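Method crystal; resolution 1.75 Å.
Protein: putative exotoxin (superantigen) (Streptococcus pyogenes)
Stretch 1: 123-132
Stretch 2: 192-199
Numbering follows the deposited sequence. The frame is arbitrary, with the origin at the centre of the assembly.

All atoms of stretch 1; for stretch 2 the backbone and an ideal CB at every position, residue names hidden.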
ATOM      1  N   LYS A 123     -11.239  -6.166  12.416  1.00 18.77           N
ATOM      2  CA  LYS A 123     -10.696  -7.140  13.343  1.00 20.08           C
ATOM      3  C   LYS A 123      -9.275  -6.774  13.744  1.00 18.78           C
ATOM      4  O   LYS A 123      -8.462  -6.365  12.914  1.00 18.05           O
ATOM      5  CB  LYS A 123     -10.731  -8.542  12.725  1.00 21.88           C
ATOM      6  CG  LYS A 123     -10.391  -9.655  13.711  1.00 27.09           C
ATOM      7  CD  LYS A 123     -10.739 -11.033  13.165  1.00 30.43           C
ATOM      8  CE  LYS A 123     -10.567 -12.106  14.233  1.00 31.97           C
ATOM      9  NZ  LYS A 123     -11.037 -13.441  13.769  1.00 36.06           N
ATOM     10  N   ILE A 124      -8.998  -6.905  15.036  1.00 18.32           N
ATOM     11  CA  ILE A 124      -7.681  -6.623  15.593  1.00 19.37           C
ATOM     12  C   ILE A 124      -7.318  -7.834  16.446  1.00 22.12           C
ATOM     13  O   ILE A 124      -8.022  -8.150  17.401  1.00 21.50           O
ATOM     14  CB  ILE A 124      -7.711  -5.351  16.464  1.00 16.85           C
ATOM     15  CG1 ILE A 124      -8.007  -4.137  15.576  1.00 16.53           C
ATOM     16  CG2 ILE A 124      -6.383  -5.174  17.195  1.00 18.69           C
ATOM     17  CD1 ILE A 124      -8.064  -2.821  16.323  1.00 17.36           C
ATOM     18  N   ASP A 125      -6.226  -8.503  16.085  1.00 23.96           N
ATOM     19  CA  ASP A 125      -5.780  -9.708  16.785  1.00 27.67           C
ATOM     20  C   ASP A 125      -4.792  -9.506  17.933  1.00 27.24           C
ATOM     21  O   ASP A 125      -4.523 -10.440  18.693  1.00 27.31           O
ATOM     22  CB  ASP A 125      -5.186 -10.690  15.773  1.00 31.97           C
ATOM     23  CG  ASP A 125      -6.241 -11.298  14.864  1.00 36.02           C
ATOM     24  OD1 ASP A 125      -7.447 -11.123  15.141  1.00 38.97           O
ATOM     25  OD2 ASP A 125      -5.865 -11.960  13.874  1.00 40.34           O
ATOM     26  N   LYS A 126      -4.243  -8.305  18.067  1.00 23.48           N
ATOM     27  CA  LYS A 126      -3.301  -8.055  19.151  1.00 22.31           C
ATOM     28  C   LYS A 126      -4.022  -7.521  20.390  1.00 21.41           C
ATOM     29  O   LYS A 126      -5.000  -6.780  20.280  1.00 23.89           O
ATOM     30  CB  LYS A 126      -2.197  -7.086  18.689  1.00 22.02           C
ATOM     31  CG  LYS A 126      -2.687  -5.852  17.955  1.00 21.26           C
ATOM     32  CD  LYS A 126      -1.528  -4.926  17.557  1.00 17.54           C
ATOM     33  CE  LYS A 126      -0.692  -5.496  16.416  1.00 15.89           C
ATOM     34  NZ  LYS A 126      -1.466  -5.643  15.146  1.00 12.91           N
ATOM     35  N   PRO A 127      -3.557  -7.914  21.590  1.00 19.33           N
ATOM     36  CA  PRO A 127      -4.143  -7.491  22.869  1.00 18.98           C
ATOM     37  C   PRO A 127      -3.899  -6.022  23.203  1.00 18.01           C
ATOM     38  O   PRO A 127      -4.626  -5.427  24.001  1.00 18.61           O
ATOM     39  CB  PRO A 127      -3.491  -8.441  23.871  1.00 21.34           C
ATOM     40  CG  PRO A 127      -2.134  -8.657  23.278  1.00 18.54           C
ATOM     41  CD  PRO A 127      -2.460  -8.875  21.815  1.00 20.72           C
ATOM     42  N   ILE A 128      -2.869  -5.450  22.587  1.00 15.89           N
ATOM     43  CA  ILE A 128      -2.510  -4.049  22.774  1.00 14.57           C
ATOM     44  C   ILE A 128      -2.355  -3.525  21.353  1.00 13.35           C
ATOM     45  O   ILE A 128      -1.580  -4.076  20.575  1.00 12.06           O
ATOM     46  CB  ILE A 128      -1.164  -3.918  23.515  1.00 16.16           C
ATOM     47  CG1 ILE A 128      -1.258  -4.595  24.882  1.00 16.23           C
ATOM     48  CG2 ILE A 128      -0.801  -2.458  23.694  1.00 15.98           C
ATOM     49  CD1 ILE A 128       0.064  -4.665  25.608  1.00 18.17           C
ATOM     50  N   PHE A 129      -3.094  -2.478  21.004  1.00 12.72           N
ATOM     51  CA  PHE A 129      -3.029  -1.949  19.643  1.00 12.32           C
ATOM     52  C   PHE A 129      -2.998  -0.428  19.579  1.00 12.68           C
ATOM     53  O   PHE A 129      -3.395   0.260  20.526  1.00 13.23           O
ATOM     54  CB  PHE A 129      -4.219  -2.482  18.830  1.00 11.55           C
ATOM     55  CG  PHE A 129      -5.562  -2.052  19.359  1.00 13.56           C
ATOM     56  CD1 PHE A 129      -6.115  -0.838  18.980  1.00 12.14           C
ATOM     57  CD2 PHE A 129      -6.262  -2.857  20.259  1.00 14.99           C
ATOM     58  CE1 PHE A 129      -7.352  -0.417  19.486  1.00 16.02           C
ATOM     59  CE2 PHE A 129      -7.493  -2.448  20.773  1.00 16.61           C
ATOM     60  CZ  PHE A 129      -8.039  -1.225  20.385  1.00 15.93           C
ATOM     61  N   THR A 130      -2.522   0.100  18.457  1.00 11.11           N
ATOM     62  CA  THR A 130      -2.457   1.548  18.291  1.00 10.69           C
ATOM     63  C   THR A 130      -3.764   2.072  17.715  1.00  9.57           C
ATOM     64  O   THR A 130      -4.487   1.356  17.016  1.00 10.12           O
ATOM     65  CB  THR A 130      -1.321   1.971  17.329  1.00 10.08           C
ATOM     66  OG1 THR A 130      -1.571   1.433  16.020  1.00 10.07           O
ATOM     67  CG2 THR A 130       0.022   1.470  17.838  1.00 12.18           C
ATOM     68  N   ILE A 131      -4.073   3.325  18.017  1.00 10.53           N
ATOM     69  CA  ILE A 131      -5.265   3.942  17.478  1.00  8.63           C
ATOM     70  C   ILE A 131      -5.052   4.019  15.968  1.00  8.59           C
ATOM     71  O   ILE A 131      -6.005   3.984  15.205  1.00  9.30           O
ATOM     72  CB  ILE A 131      -5.484   5.348  18.079  1.00 11.26           C
ATOM     73  CG1 ILE A 131      -5.805   5.196  19.571  1.00 13.62           C
ATOM     74  CG2 ILE A 131      -6.621   6.074  17.347  1.00 11.07           C
ATOM     75  CD1 ILE A 131      -6.016   6.500  20.311  1.00 18.93           C
ATOM     76  N   GLN A 132      -3.794   4.103  15.541  1.00  9.29           N
ATOM     77  CA  GLN A 132      -3.498   4.150  14.114  1.00  8.64           C
ATOM     78  C   GLN A 132      -4.078   2.920  13.416  1.00  9.73           C
ATOM     79  O   GLN A 132      -4.685   3.032  12.357  1.00  8.28           O
ATOM     80  CB  GLN A 132      -1.981   4.211  13.868  1.00 11.05           C
ATOM     81  CG  GLN A 132      -1.610   4.164  12.381  1.00  8.45           C
ATOM     82  CD  GLN A 132      -0.120   4.416  12.094  1.00  8.37           C
ATOM     83  OE1 GLN A 132       0.284   4.524  10.933  1.00  8.07           O
ATOM     84  NE2 GLN A 132       0.693   4.517  13.145  1.00  7.36           N
ATOM     85  N   UNK A 192       2.099  10.265  17.932  1.00 11.82           N
ATOM     86  CA  UNK A 192       1.878  10.172  19.374  1.00 13.60           C
ATOM     87  C   UNK A 192       1.839   8.714  19.835  1.00 11.37           C
ATOM     88  O   UNK A 192       1.795   8.439  21.035  1.00 11.98           O
ATOM     89  CB  UNK A 192       0.577  10.879  19.757  1.00 13.60           C
ATOM     90  N   UNK A 193       1.856   7.793  18.873  1.00 11.79           N
ATOM     91  CA  UNK A 193       1.850   6.354  19.152  1.00  9.73           C
ATOM     92  C   UNK A 193       0.764   5.984  20.159  1.00  9.78           C
ATOM     93  O   UNK A 193       0.952   5.077  20.968  1.00 10.89           O
ATOM     94  CB  UNK A 193       3.217   5.910  19.675  1.00  9.73           C
ATOM     95  N   UNK A 194      -0.368   6.684  20.115  1.00 12.73           N
ATOM     96  CA  UNK A 194      -1.453   6.401  21.055  1.00 12.74           C
ATOM     97  C   UNK A 194      -1.838   4.934  20.998  1.00 13.67           C
ATOM     98  O   UNK A 194      -2.110   4.384  19.931  1.00 13.22           O
ATOM     99  CB  UNK A 194      -2.671   7.278  20.757  1.00 12.74           C
ATOM    100  N   UNK A 195      -1.881   4.319  22.171  1.00 14.37           N
ATOM    101  CA  UNK A 195      -2.157   2.901  22.287  1.00 13.17           C
ATOM    102  C   UNK A 195      -3.300   2.579  23.244  1.00 16.51           C
ATOM    103  O   UNK A 195      -3.524   3.291  24.226  1.00 14.20           O
ATOM    104  CB  UNK A 195      -0.891   2.172  22.741  1.00 13.17           C
ATOM    105  N   UNK A 196      -4.009   1.496  22.943  1.00 16.20           N
ATOM    106  CA  UNK A 196      -5.130   1.041  23.758  1.00 17.16           C
ATOM    107  C   UNK A 196      -5.008  -0.451  24.032  1.00 16.62           C
ATOM    108  O   UNK A 196      -4.615  -1.219  23.154  1.00 14.27           O
ATOM    109  CB  UNK A 196      -6.461   1.351  23.070  1.00 17.16           C
ATOM    110  N   UNK A 197      -5.344  -0.857  25.254  1.00 17.77           N
ATOM    111  CA  UNK A 197      -5.325  -2.272  25.606  1.00 18.61           C
ATOM    112  C   UNK A 197      -6.740  -2.759  25.310  1.00 18.13           C
ATOM    113  O   UNK A 197      -7.713  -2.190  25.804  1.00 17.71           O
ATOM    114  CB  UNK A 197      -4.915  -2.513  27.060  1.00 18.61           C
ATOM    115  N   UNK A 198      -6.858  -3.804  24.497  1.00 17.72           N
ATOM    116  CA  UNK A 198      -8.170  -4.321  24.127  1.00 16.82           C
ATOM    117  C   UNK A 198      -9.081  -4.582  25.324  1.00 16.60           C
ATOM    118  O   UNK A 198     -10.300  -4.450  25.223  1.00 15.63           O
ATOM    119  CB  UNK A 198      -8.002  -5.614  23.327  1.00 16.82           C
ATOM    120  N   UNK A 199      -8.495  -4.947  26.459  1.00 16.78           N
ATOM    121  CA  UNK A 199      -9.294  -5.236  27.647  1.00 18.49           C
ATOM    122  C   UNK A 199      -9.950  -3.987  28.226  1.00 18.39           C
ATOM    123  O   UNK A 199     -10.924  -4.088  28.977  1.00 17.79           O
ATOM    124  CB  UNK A 199      -8.420  -5.899  28.714  1.00 18.49           C
TER

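Position 192 has nothing of stretch 1 within 5.5 Å of its ideal CB, so the contact sets no rule here. The residue is Asp192, and its work is local: the backbone N of 194 donates to Asp192 OD1 at 2.9 Å, bracing the turn before the strand.

Position 193 combines phi 49° and psi 34°, a left-handed backbone that favours glycine, asparagine or aspartate, and its CA-to-CB bond points away from stretch 1. Asn193 fits that conformation, and its side chain curls back to the neighbourhood of Thr130 CG2.

At 194 the backbone does the pairing: its carbonyl O accepts from Ile131 N at 2.9 Å. CA-to-CB points sideways, and the ideal CB lies a tight 3.5 Å from Ile131 CD1, so a side chain with an apolar start that can then leave would suit. Lys194 does this, its methylenes extended and its end leading away. Water 2 joins Lys194 O to Gln132 N.

Position 195 is a strand residue, a non-hydrogen-bonded antiparallel partner of Thr130, on the same face as Ile128 and Thr130. Ile128 CG2, 4.7 Å from the ideal CB, offers a methyl to cover; threonine, valine or isoleucine would all serve. Thr195 puts CG2 3.3 Å from Ile128 CG2, while its OG1 donates to Asn193 O at 2.9 Å.

Position 196 sits opposite Phe129 in a hydrogen-bonded pair: its N donates to Phe129 O at 2.8 Å, and its O accepts from Phe129 N at 2.9 Å. The ideal CB is 4.0 Å from Phe129 CZ and 5.2 Å from Ile131 CG1, calling for an apolar, probably branched residue such as isoleucine, valine or leucine. It is Ile196: CB lies over the ring face, 4.3 Å from the Phe129 ring centroid, and CD1 reaches 3.9 Å from Ile131 CG1.

Position 197 pairs with Ile128 on the face that 195 shares. Its ideal CB is 4.7 Å from Ile128 CG1, and stretch 1 offers no charge there, leaving polar and modest apolar side chains both plausible. Asn197 places OD1 3.4 Å from Ile128 CG1, a packing contact.

At 198 the backbone N donates to Pro127 O at 2.8 Å. The ideal CB is 4.1 Å from Phe129 CE2, and Ile124 lies farther along, so a long, flexible apolar chain suits best. Met198 bends through chi2 and chi3 (both p) to bring CE 3.5 Å from Phe129 CE2 and 4.0 Å from Ile124 CB.

Position 199 again has an unconstrained CB; Lys199 is linked through its N and water 1 to Pro127 O.

Stretch 2 (192-199) DNKTINMK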
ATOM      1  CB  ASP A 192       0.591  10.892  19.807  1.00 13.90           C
ATOM      2  CG  ASP A 192      -0.652  10.361  19.123  1.00 13.65           C
ATOM      3  OD1 ASP A 192      -0.654   9.196  18.681  1.00 12.91           O
ATOM      4  OD2 ASP A 192      -1.647  11.118  19.045  1.00 15.89           O
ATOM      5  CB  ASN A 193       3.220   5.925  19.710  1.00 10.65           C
ATOM      6  CG  ASN A 193       3.534   4.450  19.463  1.00 10.24           C
ATOM      7  OD1 ASN A 193       3.990   3.739  20.361  1.00 15.81           O
ATOM      8  ND2 ASN A 193       3.318   3.995  18.242  1.00  7.48           N
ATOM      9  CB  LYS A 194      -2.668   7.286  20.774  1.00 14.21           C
ATOM     10  CG  LYS A 194      -2.560   8.662  21.400  1.00 21.74           C
ATOM     11  CD  LYS A 194      -3.876   9.426  21.318  1.00 22.81           C
ATOM     12  CE  LYS A 194      -3.785  10.737  22.083  1.00 27.15           C
ATOM     13  NZ  LYS A 194      -5.049  11.520  22.007  1.00 28.93           N
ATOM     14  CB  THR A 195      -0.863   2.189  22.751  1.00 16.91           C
ATOM     15  OG1 THR A 195       0.148   2.349  21.745  1.00 15.30           O
ATOM     16  CG2 THR A 195      -1.100   0.723  23.013  1.00 14.49           C
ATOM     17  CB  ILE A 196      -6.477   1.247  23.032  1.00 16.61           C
ATOM     18  CG1 ILE A 196      -6.703   2.729  22.745  1.00 17.83           C
ATOM     19  CG2 ILE A 196      -7.617   0.681  23.881  1.00 20.56           C
ATOM     20  CD1 ILE A 196      -7.966   3.003  21.934  1.00 18.75           C
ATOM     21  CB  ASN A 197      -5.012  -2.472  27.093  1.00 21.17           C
ATOM     22  CG  ASN A 197      -3.654  -1.928  27.483  1.00 24.52           C
ATOM     23  OD1 ASN A 197      -2.640  -2.249  26.863  1.00 27.11           O
ATOM     24  ND2 ASN A 197      -3.624  -1.108  28.526  1.00 28.07           N
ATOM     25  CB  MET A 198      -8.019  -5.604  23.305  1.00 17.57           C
ATOM     26  CG  MET A 198      -9.334  -6.152  22.765  1.00 18.35           C
ATOM     27  SD  MET A 198     -10.208  -4.993  21.686  1.00 20.42           S
ATOM     28  CE  MET A 198      -9.407  -5.335  20.112  1.00 19.27           C
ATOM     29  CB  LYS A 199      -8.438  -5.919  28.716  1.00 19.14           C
ATOM     30  CG  LYS A 199      -7.293  -5.079  29.257  1.00 23.43           C
ATOM     31  CD  LYS A 199      -6.570  -5.827  30.372  1.00 25.78           C
ATOM     32  CE  LYS A 199      -5.366  -5.056  30.889  1.00 29.38           C
ATOM     33  NZ  LYS A 199      -5.725  -3.697  31.378  1.00 31.27           N
TER
HETATM   34  O   HOH W   1      -5.758  -6.070  26.592  1.00 24.69           O
HETATM   35  O   HOH W   2      -1.830   5.543  17.303  1.00  9.12           O
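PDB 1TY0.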